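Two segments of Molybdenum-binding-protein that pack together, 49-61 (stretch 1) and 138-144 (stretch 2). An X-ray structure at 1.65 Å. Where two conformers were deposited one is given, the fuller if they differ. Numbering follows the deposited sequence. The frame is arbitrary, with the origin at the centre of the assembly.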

# COMPACT_ATOMS: atom_id res chain seq x y z
N SER A 49 20.74 -7.23 -4.13
CA SER A 49 21.53 -6.00 -3.92
C SER A 49 21.85 -5.77 -2.45
O SER A 49 23.01 -5.49 -2.05
CB SER A 49 20.75 -4.80 -4.44
OG SER A 49 21.61 -3.68 -4.29
N LEU A 50 20.92 -6.01 -1.55
CA LEU A 50 21.08 -5.90 -0.11
C LEU A 50 21.85 -7.07 0.50
O LEU A 50 22.00 -7.12 1.69
CB LEU A 50 19.69 -5.82 0.56
CG LEU A 50 18.99 -4.44 0.27
CD1 LEU A 50 17.66 -4.42 1.03
CD2 LEU A 50 19.81 -3.30 0.79
N GLN A 51 22.15 -8.07 -0.31
CA GLN A 51 22.79 -9.32 0.14
C GLN A 51 22.05 -10.01 1.25
O GLN A 51 22.61 -10.51 2.23
CB GLN A 51 24.26 -9.04 0.48
CG GLN A 51 24.97 -8.39 -0.72
CD GLN A 51 26.42 -8.08 -0.39
OE1 GLN A 51 27.25 -8.99 -0.36
NE2 GLN A 51 26.74 -6.83 -0.13
N LEU A 52 20.69 -10.09 1.15
CA LEU A 52 19.89 -10.76 2.17
C LEU A 52 20.14 -12.27 2.18
O LEU A 52 20.47 -12.92 1.18
CB LEU A 52 18.40 -10.51 1.92
CG LEU A 52 18.08 -9.01 1.94
CD1 LEU A 52 16.61 -8.80 1.51
CD2 LEU A 52 18.37 -8.28 3.26
N ALA A 53 20.44 -12.66 3.42
CA ALA A 53 20.66 -14.08 3.70
C ALA A 53 20.30 -14.34 5.15
O ALA A 53 20.26 -13.43 6.00
CB ALA A 53 22.15 -14.41 3.52
N ALA A 54 20.07 -15.63 5.45
CA ALA A 54 19.79 -15.99 6.83
C ALA A 54 20.88 -15.43 7.75
O ALA A 54 22.07 -15.59 7.48
CB ALA A 54 19.72 -17.50 6.98
N GLY A 55 20.51 -14.86 8.88
CA GLY A 55 21.34 -14.21 9.85
C GLY A 55 21.67 -12.76 9.62
O GLY A 55 22.09 -12.09 10.59
N LYS A 56 21.33 -12.19 8.48
CA LYS A 56 21.64 -10.77 8.25
C LYS A 56 20.81 -9.84 9.13
O LYS A 56 19.55 -10.07 9.20
CB LYS A 56 21.38 -10.40 6.76
CG LYS A 56 21.78 -8.95 6.54
CD LYS A 56 22.12 -8.64 5.10
CE LYS A 56 23.37 -7.75 5.05
NZ LYS A 56 23.69 -7.30 3.67
N GLU A 57 21.45 -8.85 9.78
CA GLU A 57 20.57 -7.95 10.59
C GLU A 57 20.00 -6.91 9.59
O GLU A 57 20.64 -6.32 8.66
CB GLU A 57 21.13 -7.54 11.91
CG GLU A 57 22.31 -8.36 12.45
CD GLU A 57 23.28 -7.45 13.19
OE1 GLU A 57 23.68 -6.44 12.58
OE2 GLU A 57 23.61 -7.74 14.36
N VAL A 58 18.70 -6.69 9.84
CA VAL A 58 17.94 -5.77 8.98
C VAL A 58 16.96 -4.96 9.81
O VAL A 58 16.76 -5.14 11.02
CB VAL A 58 17.05 -6.55 7.98
CG1 VAL A 58 17.98 -7.35 7.02
CG2 VAL A 58 16.14 -7.51 8.73
N VAL A 59 16.38 -3.91 9.22
CA VAL A 59 15.23 -3.19 9.74
C VAL A 59 14.02 -3.40 8.77
O VAL A 59 14.26 -3.66 7.59
CB VAL A 59 15.47 -1.66 9.87
CG1 VAL A 59 16.36 -1.57 11.14
CG2 VAL A 59 15.90 -1.03 8.56
N ALA A 60 12.85 -3.48 9.38
CA ALA A 60 11.61 -3.61 8.57
C ALA A 60 10.92 -2.25 8.75
O ALA A 60 10.76 -1.79 9.88
CB ALA A 60 10.77 -4.67 9.24
N VAL A 61 10.47 -1.61 7.69
CA VAL A 61 9.91 -0.27 7.69
C VAL A 61 8.45 -0.34 7.18
O VAL A 61 8.29 -0.84 6.07
CB VAL A 61 10.74 0.60 6.72
CG1 VAL A 61 10.20 2.01 6.67
CG2 VAL A 61 12.19 0.55 7.28
N ASN A 138 3.77 -5.00 1.91
CA ASN A 138 3.81 -3.61 2.39
C ASN A 138 4.97 -3.42 3.39
O ASN A 138 4.85 -2.66 4.35
CB ASN A 138 2.53 -3.26 3.11
CG ASN A 138 1.39 -3.19 2.07
OD1 ASN A 138 0.30 -3.63 2.46
ND2 ASN A 138 1.70 -2.70 0.88
N VAL A 139 5.96 -4.33 3.33
CA VAL A 139 7.10 -4.14 4.23
C VAL A 139 8.37 -3.79 3.48
O VAL A 139 8.79 -4.61 2.61
CB VAL A 139 7.33 -5.41 5.05
CG1 VAL A 139 8.51 -5.24 6.05
CG2 VAL A 139 6.08 -5.81 5.86
N ILE A 140 8.97 -2.67 3.81
CA ILE A 140 10.26 -2.32 3.17
C ILE A 140 11.35 -2.84 4.10
O ILE A 140 11.24 -2.85 5.32
CB ILE A 140 10.30 -0.80 3.02
CG1 ILE A 140 9.38 -0.38 1.87
CG2 ILE A 140 11.76 -0.38 2.75
CD1 ILE A 140 9.11 1.16 1.93
N LEU A 141 12.46 -3.37 3.48
CA LEU A 141 13.52 -3.80 4.40
C LEU A 141 14.71 -2.87 4.20
O LEU A 141 14.93 -2.24 3.18
CB LEU A 141 14.04 -5.18 3.93
CG LEU A 141 12.95 -6.25 4.14
CD1 LEU A 141 13.54 -7.64 3.66
CD2 LEU A 141 12.41 -6.32 5.53
N GLY A 142 15.49 -2.80 5.32
CA GLY A 142 16.70 -1.96 5.23
C GLY A 142 17.91 -2.68 5.87
O GLY A 142 17.71 -3.56 6.68
N VAL A 143 19.07 -2.42 5.29
CA VAL A 143 20.31 -3.01 5.83
C VAL A 143 21.25 -1.85 6.17
O VAL A 143 21.48 -0.88 5.53
CB VAL A 143 21.04 -4.06 5.00
CG1 VAL A 143 20.20 -5.33 4.87
CG2 VAL A 143 21.52 -3.54 3.66
N PRO A 144 21.87 -2.18 7.39
CA PRO A 144 22.81 -1.18 7.93
C PRO A 144 24.14 -1.07 7.23
O PRO A 144 24.36 -1.59 6.14
CB PRO A 144 23.11 -1.59 9.37
CG PRO A 144 22.14 -2.66 9.70
CD PRO A 144 21.86 -3.36 8.41

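Two strands, 57-61 and 140-143, run antiparallel (147° between their N-to-C directions) and bury, with the loop before the first, 640 Å² between the stretches. Four backbone hydrogen bonds join them in two pairs. Val-59 N to Gly-142 O is 2.9 Å and Gly-142 N to Val-59 O is 2.7 Å; two residues along, Val-61 N to Ile-140 O is 2.8 Å and Ile-140 N to Val-61 O is 3.0 Å. Between these pairs, Ala-60 and Leu-141 face each other without a hydrogen bond, and their CA atoms close the gap with CA-H...O contacts: Leu-141 CA to Val-59 O, 3.3 Å, and Ala-60 CA to Ile-140 O, 3.4 Å.

Val-59, Val-61, and Ile-140 send their side chains to one face of the sheet, where Gly-142 has none. An ideal CB on Gly-142 would lie 2.7 Å from Val-59 CG2, a clash; with chi1 at -76° (m), Val-59 places that methyl over the glycine. Val-61 is t and Ile-140 is m, t, and the two beta-branched residues meet close to the backbone, CB to CB at 4.0 Å.

Ala-60 and Leu-141 point to the other face. The small Ala-60 leaves room for larger neighbours: its CB lies 4.0 Å from Val-139 CG1 and 4.4 Å from Leu-141 CD2. Leu-141, in the m, t rotamer, spreads its two methyls between different partners, CD2 near Ala-60 and CD1 3.9 Å from Leu-52 CD1.

Val-143 is the hub of the loop contact and has the largest area covered by the other stretch. Its chi1 of -66° (m) splits the methyls: CG2 meets Leu-50 CD2 at 3.3 Å, a tight approach, while CG1 meets Val-58 CG1 at 3.7 Å and Leu-52 CD2 at 3.8 Å. Leu-50 and Leu-52 share the extended m, t form. Leu-50 starts toward the second stretch from its CA, whereas Leu-52 starts sideways and the length of its side chain brings its end into contact.

Lys-56 uses its length in two ways. Its aliphatic CD packs 3.8 Å from Val-143 CG1, while NZ reaches back to donate a 2.6 Å hydrogen bond to Leu-50 O; chi3, at -138°, lies between wells along this reach. Lys-56 also ends a type II turn from Ala-53, its N bonded to Ala-53 O at 3.0 Å, with Gly-55 at positive phi, which glycine accepts readily. At the exposed margin, Pro-144 CD rests 3.2 Å from Glu-57 O.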